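PDB 1OY5: tRNA (Guanine-N(1)-)-methyltransferase from Aquifex aeolicus, which transfers a methyl group from S-adenosyl-L-methionine to N1 of guanosine-37 in tRNA, working as a homodimer. Local coordinates for the interface of chains A and B. Residues are numbered along the deposited sequence; one frame, centred on the assembly and turned at random. Chains: chain A/B, tRNA (Guanine-N(1)-)-methyltransferase.

Contact 1: the interface of chains A and B. Residues chain A 54, 64-68, 121, 123; chain B 182-183, 185.
B:Thr183 and B:Pro185 press their carbon atoms against A:Lys66, A:Pro67 and A:Glu68 in this part of the homodimer interface. The methyl CG2 of B:Thr183 lies 3.5 Å from CG of A:Lys66, the two side chains meeting at about a right angle. The same threonine also meets A:Val64, but too closely in the model to be interpreted. Further along, CE of A:Lys66 lies 3.3 Å from the ring carbon CG of B:Pro185. That ring also meets the carboxylate end of A:Glu68. A salt bridge of 2.9 Å from A:Lys66 NZ to A:Glu68 OE1 ties together the two side chains of chain A that border the proline.

The polar rim is built around A:Asp121 and A:Arg123. A:Asp121 CG is anti to its backbone N (chi1 174°), which turns the carboxylate toward B:Thr183 N and A:Arg123. B:Thr183 N gives its hydrogen to A:Asp121 OD1 over 3.2 Å. A:Asp121 OD1 takes it on its anti lone pair, away from OD2, and the bond is fairly straight, 158° at the hydrogen. A:Arg123 grips both oxygens of this aspartate side-on, through NE and NH2, so its guanidinium is held from turning. A:Arg123 NE lies near ring carbon CD1 of B:Tyr182. B:Pro185 O accepts from A:Arg123 NH1 at 2.9 Å and NH2 at 3.0 Å.

Contact 2: the interface of chains A and B. Residues chain A 67, 71-72, 75; chain B 188-189, 191.
Helix 67-81 of this TrmD-family methyltransferase packs here against the turn between strands 187-188 and 191-192 of the other subunit. A:Tyr71 lies at the centre. The A:Tyr71 and B:Tyr188 side chains run past one another in opposite senses, with CD2 of A:Tyr71 3.9 Å from CE1 of B:Tyr188. The phenol OH of A:Tyr71 meets B:Met191 tip to tip, 3.6 Å from its methyl CE. At its edge, in plane, the A:Tyr71 ring has the carbonyl O of A:Pro67, one turn back.

B:Arg189 also passes alongside A:Tyr71, with NH1 3.5 Å from ring atom CD1. The two planes are 71° apart, so this is not a flat stack. The arginine bends at chi2 (-70°), and the phenol carbon CZ of B:Tyr188 lies against one face of the guanidinium, toward its rim. B:Arg189 reaches A:Asp75 tip to tip in a salt bridge, NH2 to OD1, 3.0 Å. Carboxylate and guanidinium are nearly coplanar, 8° apart, but as a hydrogen bond the pair is weak. A:Glu72 OE2 is 4.1 Å from B:Arg189 NH2, and its negative charge would probably add to the pull on the guanidinium, without contact. An alanine in place of A:Tyr71 would probably open a gap against B:Tyr188 and B:Met191 and leave the B:Arg189 guanidinium freer to turn.

Contact 3: the interface of chains A and B. Residues chain A 137-140; chain B 98, 152, 155.
A:Ile138 rests its branch methyl CG2 on the face of the guanidinium of B:Arg155. The methyl sits over the centre of the group, 3.4 Å above its plane, and A:Ile138 CG2 is 3.5 Å from B:Arg155 CZ. CG2 is anti to the backbone N of A:Ile138, which directs it at the arginine. The side chains meet at about a right angle. B:Arg155 closes helix 143-155 and bends at chi3 (-75°), which brings the guanidinium round against the isoleucine methyl. Its CD lies near the carbonyl O of A:Ile138 and the backbone N of A:Ser140.

One helical turn earlier, B:Ala152 CB lies 3.7 Å from the carbonyl O of A:Ile138. This methyl also borders the ring of A:Phe137 near CD2.

Residues 137-139 match the S-adenosyl-L-methionine-binding loop of the TrmD family, so the partner subunit packs directly against that loop and is likely to support its shape.

The outer side is formed by B:Gln98, the first residue of helix 98-105. Its CG lies 3.9 Å from CA of A:Phe137. No hydrogen bond joins the chains in this patch. The B:Gln98 amide oxygen OE1 stops 3.5 Å from the backbone N of A:Ile138.

Contact 1: the interface of chains A and B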
ATOM      1  N   ASP A  54     -13.437   9.046 -19.144  1.00 20.84           N
ATOM      2  CA  ASP A  54     -13.834  10.091 -20.066  1.00 20.85           C
ATOM      3  C   ASP A  54     -13.400  11.401 -19.478  1.00 21.27           C
ATOM      4  O   ASP A  54     -12.932  11.426 -18.352  1.00 20.16           O
ATOM      5  CB  ASP A  54     -15.336  10.106 -20.300  1.00 20.63           C
ATOM      6  CG  ASP A  54     -15.707  10.750 -21.623  1.00 21.25           C
ATOM      7  OD1 ASP A  54     -14.891  11.558 -22.141  1.00 17.26           O
ATOM      8  OD2 ASP A  54     -16.793  10.496 -22.213  1.00 24.13           O
ATOM      9  N   VAL A  64     -11.696  11.017 -15.749  1.00 27.76           N
ATOM     10  CA  VAL A  64     -12.347  10.497 -14.563  1.00 26.77           C
ATOM     11  C   VAL A  64     -12.987   9.154 -14.924  1.00 25.00           C
ATOM     12  O   VAL A  64     -13.367   8.939 -16.049  1.00 23.94           O
ATOM     13  CB  VAL A  64     -13.425  11.509 -14.116  1.00 26.60           C
ATOM     14  CG1 VAL A  64     -14.430  11.656 -15.200  1.00 27.73           C
ATOM     15  CG2 VAL A  64     -14.134  11.085 -12.877  1.00 27.02           C
ATOM     16  N   LEU A  65     -13.126   8.254 -13.975  1.00 24.28           N
ATOM     17  CA  LEU A  65     -13.774   6.985 -14.277  1.00 24.02           C
ATOM     18  C   LEU A  65     -15.240   7.194 -14.396  1.00 23.46           C
ATOM     19  O   LEU A  65     -15.831   7.863 -13.573  1.00 23.92           O
ATOM     20  CB  LEU A  65     -13.525   5.959 -13.168  1.00 24.56           C
ATOM     21  CG  LEU A  65     -12.106   5.420 -13.115  1.00 23.61           C
ATOM     22  CD1 LEU A  65     -12.041   4.353 -12.088  1.00 23.31           C
ATOM     23  CD2 LEU A  65     -11.708   4.875 -14.478  1.00 25.19           C
ATOM     24  N   LYS A  66     -15.837   6.593 -15.406  1.00 23.11           N
ATOM     25  CA  LYS A  66     -17.271   6.744 -15.654  1.00 23.52           C
ATOM     26  C   LYS A  66     -18.140   5.915 -14.730  1.00 23.17           C
ATOM     27  O   LYS A  66     -17.689   4.899 -14.182  1.00 23.88           O
ATOM     28  CB  LYS A  66     -17.587   6.355 -17.094  1.00 23.57           C
ATOM     29  CG  LYS A  66     -16.834   7.187 -18.153  1.00 24.52           C
ATOM     30  CD  LYS A  66     -17.208   6.732 -19.538  1.00 24.57           C
ATOM     31  CE  LYS A  66     -18.701   6.956 -19.782  1.00 25.99           C
ATOM     32  NZ  LYS A  66     -19.234   5.728 -20.413  1.00 25.93           N
ATOM     33  N   PRO A  67     -19.386   6.337 -14.556  1.00 22.47           N
ATOM     34  CA  PRO A  67     -20.345   5.606 -13.708  1.00 22.12           C
ATOM     35  C   PRO A  67     -20.866   4.285 -14.261  1.00 22.19           C
ATOM     36  O   PRO A  67     -21.011   3.300 -13.517  1.00 21.99           O
ATOM     37  CB  PRO A  67     -21.512   6.585 -13.578  1.00 22.07           C
ATOM     38  CG  PRO A  67     -20.975   7.902 -14.060  1.00 22.54           C
ATOM     39  CD  PRO A  67     -19.941   7.601 -15.068  1.00 22.02           C
ATOM     40  N   GLU A  68     -21.165   4.246 -15.552  1.00 21.99           N
ATOM     41  CA  GLU A  68     -21.852   3.071 -16.096  1.00 21.64           C
ATOM     42  C   GLU A  68     -21.186   1.756 -15.754  1.00 21.05           C
ATOM     43  O   GLU A  68     -21.814   0.870 -15.239  1.00 20.13           O
ATOM     44  CB  GLU A  68     -22.010   3.170 -17.611  1.00 21.18           C
ATOM     45  CG  GLU A  68     -22.774   4.404 -18.041  1.00 21.99           C
ATOM     46  CD  GLU A  68     -21.873   5.554 -18.421  1.00 19.83           C
ATOM     47  OE1 GLU A  68     -21.952   6.014 -19.564  1.00 18.03           O
ATOM     48  OE2 GLU A  68     -21.080   5.971 -17.573  1.00 21.02           O
ATOM     49  N   ASP A 121     -16.554   9.251 -10.944  1.00 27.80           N
ATOM     50  CA  ASP A 121     -17.700  10.118 -11.033  1.00 28.50           C
ATOM     51  C   ASP A 121     -18.387  10.015  -9.685  1.00 28.98           C
ATOM     52  O   ASP A 121     -18.570   8.909  -9.167  1.00 29.85           O
ATOM     53  CB  ASP A 121     -18.603   9.674 -12.170  1.00 28.57           C
ATOM     54  CG  ASP A 121     -19.902  10.455 -12.238  1.00 29.03           C
ATOM     55  OD1 ASP A 121     -20.008  11.389 -13.045  1.00 29.14           O
ATOM     56  OD2 ASP A 121     -20.901  10.180 -11.549  1.00 31.39           O
ATOM     57  N   ARG A 123     -21.374  10.137  -8.731  1.00 28.26           N
ATOM     58  CA  ARG A 123     -22.623   9.392  -8.659  1.00 28.28           C
ATOM     59  C   ARG A 123     -22.433   7.916  -8.245  1.00 28.40           C
ATOM     60  O   ARG A 123     -23.387   7.189  -7.943  1.00 26.91           O
ATOM     61  CB  ARG A 123     -23.358   9.498  -9.991  1.00 28.45           C
ATOM     62  CG  ARG A 123     -23.839  10.901 -10.306  1.00 28.53           C
ATOM     63  CD  ARG A 123     -24.177  11.122 -11.775  1.00 29.19           C
ATOM     64  NE  ARG A 123     -22.987  11.090 -12.624  1.00 30.20           N
ATOM     65  CZ  ARG A 123     -22.996  11.177 -13.958  1.00 31.22           C
ATOM     66  NH1 ARG A 123     -24.135  11.307 -14.626  1.00 31.87           N
ATOM     67  NH2 ARG A 123     -21.859  11.151 -14.631  1.00 30.57           N
TER
ATOM     68  N   TYR B 182     -16.961  14.798 -12.154  1.00 23.81           N
ATOM     69  CA  TYR B 182     -17.990  14.154 -12.962  1.00 24.10           C
ATOM     70  C   TYR B 182     -17.514  13.941 -14.377  1.00 23.70           C
ATOM     71  O   TYR B 182     -16.602  14.608 -14.840  1.00 22.56           O
ATOM     72  CB  TYR B 182     -19.235  15.008 -13.044  1.00 24.44           C
ATOM     73  CG  TYR B 182     -20.009  15.082 -11.776  1.00 26.58           C
ATOM     74  CD1 TYR B 182     -21.138  14.299 -11.586  1.00 28.60           C
ATOM     75  CD2 TYR B 182     -19.634  15.951 -10.772  1.00 27.95           C
ATOM     76  CE1 TYR B 182     -21.863  14.366 -10.427  1.00 27.82           C
ATOM     77  CE2 TYR B 182     -20.343  16.019  -9.610  1.00 29.39           C
ATOM     78  CZ  TYR B 182     -21.458  15.225  -9.436  1.00 29.40           C
ATOM     79  OH  TYR B 182     -22.182  15.332  -8.261  1.00 31.98           O
ATOM     80  N   THR B 183     -18.158  13.011 -15.067  1.00 24.15           N
ATOM     81  CA  THR B 183     -17.785  12.740 -16.434  1.00 24.68           C
ATOM     82  C   THR B 183     -18.935  12.510 -17.370  1.00 25.35           C
ATOM     83  O   THR B 183     -20.070  12.391 -16.961  1.00 24.13           O
ATOM     84  CB  THR B 183     -16.784  11.616 -16.534  1.00 24.67           C
ATOM     85  OG1 THR B 183     -16.168  11.684 -17.821  1.00 23.42           O
ATOM     86  CG2 THR B 183     -17.427  10.226 -16.438  1.00 24.60           C
ATOM     87  N   PRO B 185     -21.215  10.947 -19.207  1.00 28.89           N
ATOM     88  CA  PRO B 185     -22.619  10.613 -19.116  1.00 28.83           C
ATOM     89  C   PRO B 185     -23.239  11.819 -18.398  1.00 29.00           C
ATOM     90  O   PRO B 185     -22.996  12.057 -17.216  1.00 29.46           O
ATOM     91  CB  PRO B 185     -22.597   9.330 -18.316  1.00 28.81           C
ATOM     92  CG  PRO B 185     -21.258   8.764 -18.694  1.00 29.56           C
ATOM     93  CD  PRO B 185     -20.329   9.877 -18.742  1.00 28.42           C
TER

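Contact 2: the interface of chains A and B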
ATOM      1  N   PRO A  67     -19.386   6.337 -14.556  1.00 22.47           N
ATOM      2  CA  PRO A  67     -20.345   5.606 -13.708  1.00 22.12           C
ATOM      3  C   PRO A  67     -20.866   4.285 -14.261  1.00 22.19           C
ATOM      4  O   PRO A  67     -21.011   3.300 -13.517  1.00 21.99           O
ATOM      5  CB  PRO A  67     -21.512   6.585 -13.578  1.00 22.07           C
ATOM      6  CG  PRO A  67     -20.975   7.902 -14.060  1.00 22.54           C
ATOM      7  CD  PRO A  67     -19.941   7.601 -15.068  1.00 22.02           C
ATOM      8  N   TYR A  71     -21.308   0.735 -12.176  1.00 23.25           N
ATOM      9  CA  TYR A  71     -22.676   0.369 -11.760  1.00 23.86           C
ATOM     10  C   TYR A  71     -23.058  -1.009 -12.325  1.00 24.06           C
ATOM     11  O   TYR A  71     -23.648  -1.849 -11.651  1.00 23.64           O
ATOM     12  CB  TYR A  71     -23.686   1.434 -12.189  1.00 23.48           C
ATOM     13  CG  TYR A  71     -24.013   2.399 -11.088  1.00 24.28           C
ATOM     14  CD1 TYR A  71     -24.888   2.046 -10.064  1.00 25.95           C
ATOM     15  CD2 TYR A  71     -23.450   3.663 -11.056  1.00 26.60           C
ATOM     16  CE1 TYR A  71     -25.197   2.931  -9.045  1.00 24.84           C
ATOM     17  CE2 TYR A  71     -23.751   4.555 -10.040  1.00 27.58           C
ATOM     18  CZ  TYR A  71     -24.633   4.176  -9.042  1.00 25.51           C
ATOM     19  OH  TYR A  71     -24.923   5.054  -8.044  1.00 24.34           O
ATOM     20  N   GLU A  72     -22.701  -1.219 -13.576  1.00 24.43           N
ATOM     21  CA  GLU A  72     -22.872  -2.507 -14.230  1.00 25.18           C
ATOM     22  C   GLU A  72     -22.105  -3.609 -13.440  1.00 24.17           C
ATOM     23  O   GLU A  72     -22.630  -4.663 -13.142  1.00 23.89           O
ATOM     24  CB  GLU A  72     -22.307  -2.397 -15.649  1.00 26.02           C
ATOM     25  CG  GLU A  72     -23.182  -2.910 -16.764  1.00 28.68           C
ATOM     26  CD  GLU A  72     -24.560  -2.326 -16.744  1.00 31.97           C
ATOM     27  OE1 GLU A  72     -24.732  -1.214 -17.278  1.00 32.95           O
ATOM     28  OE2 GLU A  72     -25.473  -2.994 -16.193  1.00 37.01           O
ATOM     29  N   ASP A  75     -23.952  -4.252 -10.192  1.00 22.96           N
ATOM     30  CA  ASP A  75     -25.148  -5.013 -10.497  1.00 23.73           C
ATOM     31  C   ASP A  75     -24.831  -6.481 -10.668  1.00 23.89           C
ATOM     32  O   ASP A  75     -25.480  -7.327 -10.069  1.00 25.37           O
ATOM     33  CB  ASP A  75     -25.842  -4.498 -11.765  1.00 23.87           C
ATOM     34  CG  ASP A  75     -26.520  -3.155 -11.558  1.00 26.53           C
ATOM     35  OD1 ASP A  75     -27.014  -2.559 -12.544  1.00 30.69           O
ATOM     36  OD2 ASP A  75     -26.600  -2.601 -10.442  1.00 29.90           O
TER
ATOM     37  N   TYR B 188     -27.312   9.746 -15.802  1.00 26.72           N
ATOM     38  CA  TYR B 188     -27.283   8.288 -15.746  1.00 26.40           C
ATOM     39  C   TYR B 188     -28.079   7.716 -14.566  1.00 26.45           C
ATOM     40  O   TYR B 188     -27.903   8.135 -13.428  1.00 25.86           O
ATOM     41  CB  TYR B 188     -25.836   7.799 -15.684  1.00 26.15           C
ATOM     42  CG  TYR B 188     -25.715   6.304 -15.629  1.00 26.22           C
ATOM     43  CD1 TYR B 188     -25.539   5.642 -14.408  1.00 26.97           C
ATOM     44  CD2 TYR B 188     -25.806   5.540 -16.782  1.00 26.34           C
ATOM     45  CE1 TYR B 188     -25.436   4.261 -14.338  1.00 26.36           C
ATOM     46  CE2 TYR B 188     -25.704   4.157 -16.726  1.00 28.20           C
ATOM     47  CZ  TYR B 188     -25.517   3.519 -15.498  1.00 27.47           C
ATOM     48  OH  TYR B 188     -25.405   2.149 -15.453  1.00 25.57           O
ATOM     49  N   ARG B 189     -28.932   6.734 -14.843  1.00 26.87           N
ATOM     50  CA  ARG B 189     -29.800   6.152 -13.816  1.00 27.13           C
ATOM     51  C   ARG B 189     -30.566   7.263 -13.114  1.00 27.35           C
ATOM     52  O   ARG B 189     -30.847   7.190 -11.915  1.00 27.39           O
ATOM     53  CB  ARG B 189     -28.982   5.370 -12.800  1.00 27.15           C
ATOM     54  CG  ARG B 189     -28.269   4.159 -13.383  1.00 27.77           C
ATOM     55  CD  ARG B 189     -29.180   3.032 -13.773  1.00 26.31           C
ATOM     56  NE  ARG B 189     -28.426   1.880 -14.248  1.00 26.32           N
ATOM     57  CZ  ARG B 189     -27.689   1.089 -13.484  1.00 25.76           C
ATOM     58  NH1 ARG B 189     -27.585   1.305 -12.178  1.00 27.75           N
ATOM     59  NH2 ARG B 189     -27.069   0.061 -14.023  1.00 24.95           N
ATOM     60  N   MET B 191     -29.437  10.081 -12.353  1.00 28.22           N
ATOM     61  CA  MET B 191     -28.537  10.991 -11.666  1.00 28.23           C
ATOM     62  C   MET B 191     -27.926  11.932 -12.701  1.00 28.68           C
ATOM     63  O   MET B 191     -27.432  11.501 -13.726  1.00 28.81           O
ATOM     64  CB  MET B 191     -27.510  10.222 -10.852  1.00 27.88           C
ATOM     65  CG  MET B 191     -28.168   9.550  -9.628  1.00 26.69           C
ATOM     66  SD  MET B 191     -27.163   8.355  -8.800  1.00 23.63           S
ATOM     67  CE  MET B 191     -27.215   7.029  -9.960  1.00 23.09           C
TER

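Contact 3: the interface of chains A and B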
ATOM      1  N   PHE A 137       0.133  10.932   0.933  1.00 26.57           N
ATOM      2  CA  PHE A 137       0.931  10.709  -0.267  1.00 26.19           C
ATOM      3  C   PHE A 137      -0.061  10.304  -1.380  1.00 26.24           C
ATOM      4  O   PHE A 137      -1.216  10.007  -1.102  1.00 25.37           O
ATOM      5  CB  PHE A 137       2.034   9.665  -0.044  1.00 25.98           C
ATOM      6  CG  PHE A 137       1.541   8.249  -0.003  1.00 26.37           C
ATOM      7  CD1 PHE A 137       0.982   7.738   1.144  1.00 27.58           C
ATOM      8  CD2 PHE A 137       1.641   7.437  -1.119  1.00 26.14           C
ATOM      9  CE1 PHE A 137       0.533   6.446   1.182  1.00 29.68           C
ATOM     10  CE2 PHE A 137       1.199   6.148  -1.098  1.00 27.95           C
ATOM     11  CZ  PHE A 137       0.634   5.634   0.038  1.00 29.42           C
ATOM     12  N   ILE A 138       0.388  10.310  -2.627  1.00 26.19           N
ATOM     13  CA  ILE A 138      -0.509  10.170  -3.746  1.00 26.24           C
ATOM     14  C   ILE A 138      -0.101   9.019  -4.597  1.00 25.93           C
ATOM     15  O   ILE A 138       1.052   8.896  -4.929  1.00 26.75           O
ATOM     16  CB  ILE A 138      -0.483  11.476  -4.572  1.00 26.36           C
ATOM     17  CG1 ILE A 138      -1.039  12.612  -3.739  1.00 27.38           C
ATOM     18  CG2 ILE A 138      -1.279  11.340  -5.835  1.00 27.05           C
ATOM     19  CD1 ILE A 138      -0.816  13.976  -4.341  1.00 29.17           C
ATOM     20  N   LEU A 139      -1.060   8.165  -4.936  1.00 25.79           N
ATOM     21  CA  LEU A 139      -0.813   7.011  -5.772  1.00 25.17           C
ATOM     22  C   LEU A 139      -1.503   7.249  -7.098  1.00 25.61           C
ATOM     23  O   LEU A 139      -2.315   8.155  -7.231  1.00 25.84           O
ATOM     24  CB  LEU A 139      -1.343   5.770  -5.104  1.00 24.95           C
ATOM     25  CG  LEU A 139      -0.518   5.283  -3.902  1.00 23.82           C
ATOM     26  CD1 LEU A 139      -1.210   4.191  -3.168  1.00 21.48           C
ATOM     27  CD2 LEU A 139       0.844   4.790  -4.359  1.00 25.19           C
ATOM     28  N   SER A 140      -1.153   6.470  -8.103  1.00 25.88           N
ATOM     29  CA  SER A 140      -1.757   6.653  -9.403  1.00 25.60           C
ATOM     30  C   SER A 140      -3.021   5.812  -9.510  1.00 24.90           C
ATOM     31  O   SER A 140      -3.746   5.945 -10.463  1.00 26.28           O
ATOM     32  CB  SER A 140      -0.769   6.321 -10.502  1.00 25.17           C
ATOM     33  OG  SER A 140      -0.169   5.076 -10.265  1.00 28.09           O
TER
ATOM     34  N   GLN B  98       4.172  12.616   1.007  1.00 31.75           N
ATOM     35  CA  GLN B  98       4.737  13.181  -0.219  1.00 31.40           C
ATOM     36  C   GLN B  98       6.187  13.661  -0.078  1.00 31.62           C
ATOM     37  O   GLN B  98       6.943  13.708  -1.052  1.00 31.10           O
ATOM     38  CB  GLN B  98       3.871  14.326  -0.728  1.00 31.01           C
ATOM     39  CG  GLN B  98       2.775  13.891  -1.658  1.00 30.89           C
ATOM     40  CD  GLN B  98       3.274  13.029  -2.822  1.00 29.78           C
ATOM     41  OE1 GLN B  98       3.539  11.839  -2.659  1.00 25.57           O
ATOM     42  NE2 GLN B  98       3.407  13.636  -3.984  1.00 29.66           N
ATOM     43  N   ALA B 152       4.420   5.919  -6.052  1.00 22.75           N
ATOM     44  CA  ALA B 152       4.445   7.340  -5.717  1.00 23.27           C
ATOM     45  C   ALA B 152       5.654   8.062  -6.352  1.00 22.95           C
ATOM     46  O   ALA B 152       5.548   9.108  -6.978  1.00 21.84           O
ATOM     47  CB  ALA B 152       4.437   7.526  -4.224  1.00 23.32           C
ATOM     48  N   ARG B 155       5.443   8.490 -10.368  1.00 24.95           N
ATOM     49  CA  ARG B 155       4.563   9.502 -10.910  1.00 24.75           C
ATOM     50  C   ARG B 155       5.030  10.932 -10.623  1.00 24.55           C
ATOM     51  O   ARG B 155       4.552  11.870 -11.273  1.00 24.26           O
ATOM     52  CB  ARG B 155       3.105   9.281 -10.479  1.00 24.51           C
ATOM     53  CG  ARG B 155       2.837   9.553  -9.054  1.00 24.54           C
ATOM     54  CD  ARG B 155       1.388   9.487  -8.721  1.00 24.59           C
ATOM     55  NE  ARG B 155       0.651  10.645  -9.187  1.00 24.47           N
ATOM     56  CZ  ARG B 155       0.734  11.859  -8.657  1.00 25.62           C
ATOM     57  NH1 ARG B 155       1.555  12.105  -7.639  1.00 26.10           N
ATOM     58  NH2 ARG B 155      -0.012  12.840  -9.149  1.00 26.23           N
TER

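Contacts 1 and 2 are neighbours, their C-alpha centres about 9 Å apart. They share A:Pro67, the first residue of helix 67-81, and together take in successive parts of the segment 182-191 of chain B. Contact 3 is separate, its C-alpha centre about 22 Å from that of contact 1 and about 29 Å from that of contact 2. It joins the cofactor-binding loop of chain A to two helices of chain B. The interface is two-fold symmetric, so each contact recurs with the chains exchanged. The homodimer is thus held at well-separated places, and each subunit is likely to brace the cofactor loop of the other.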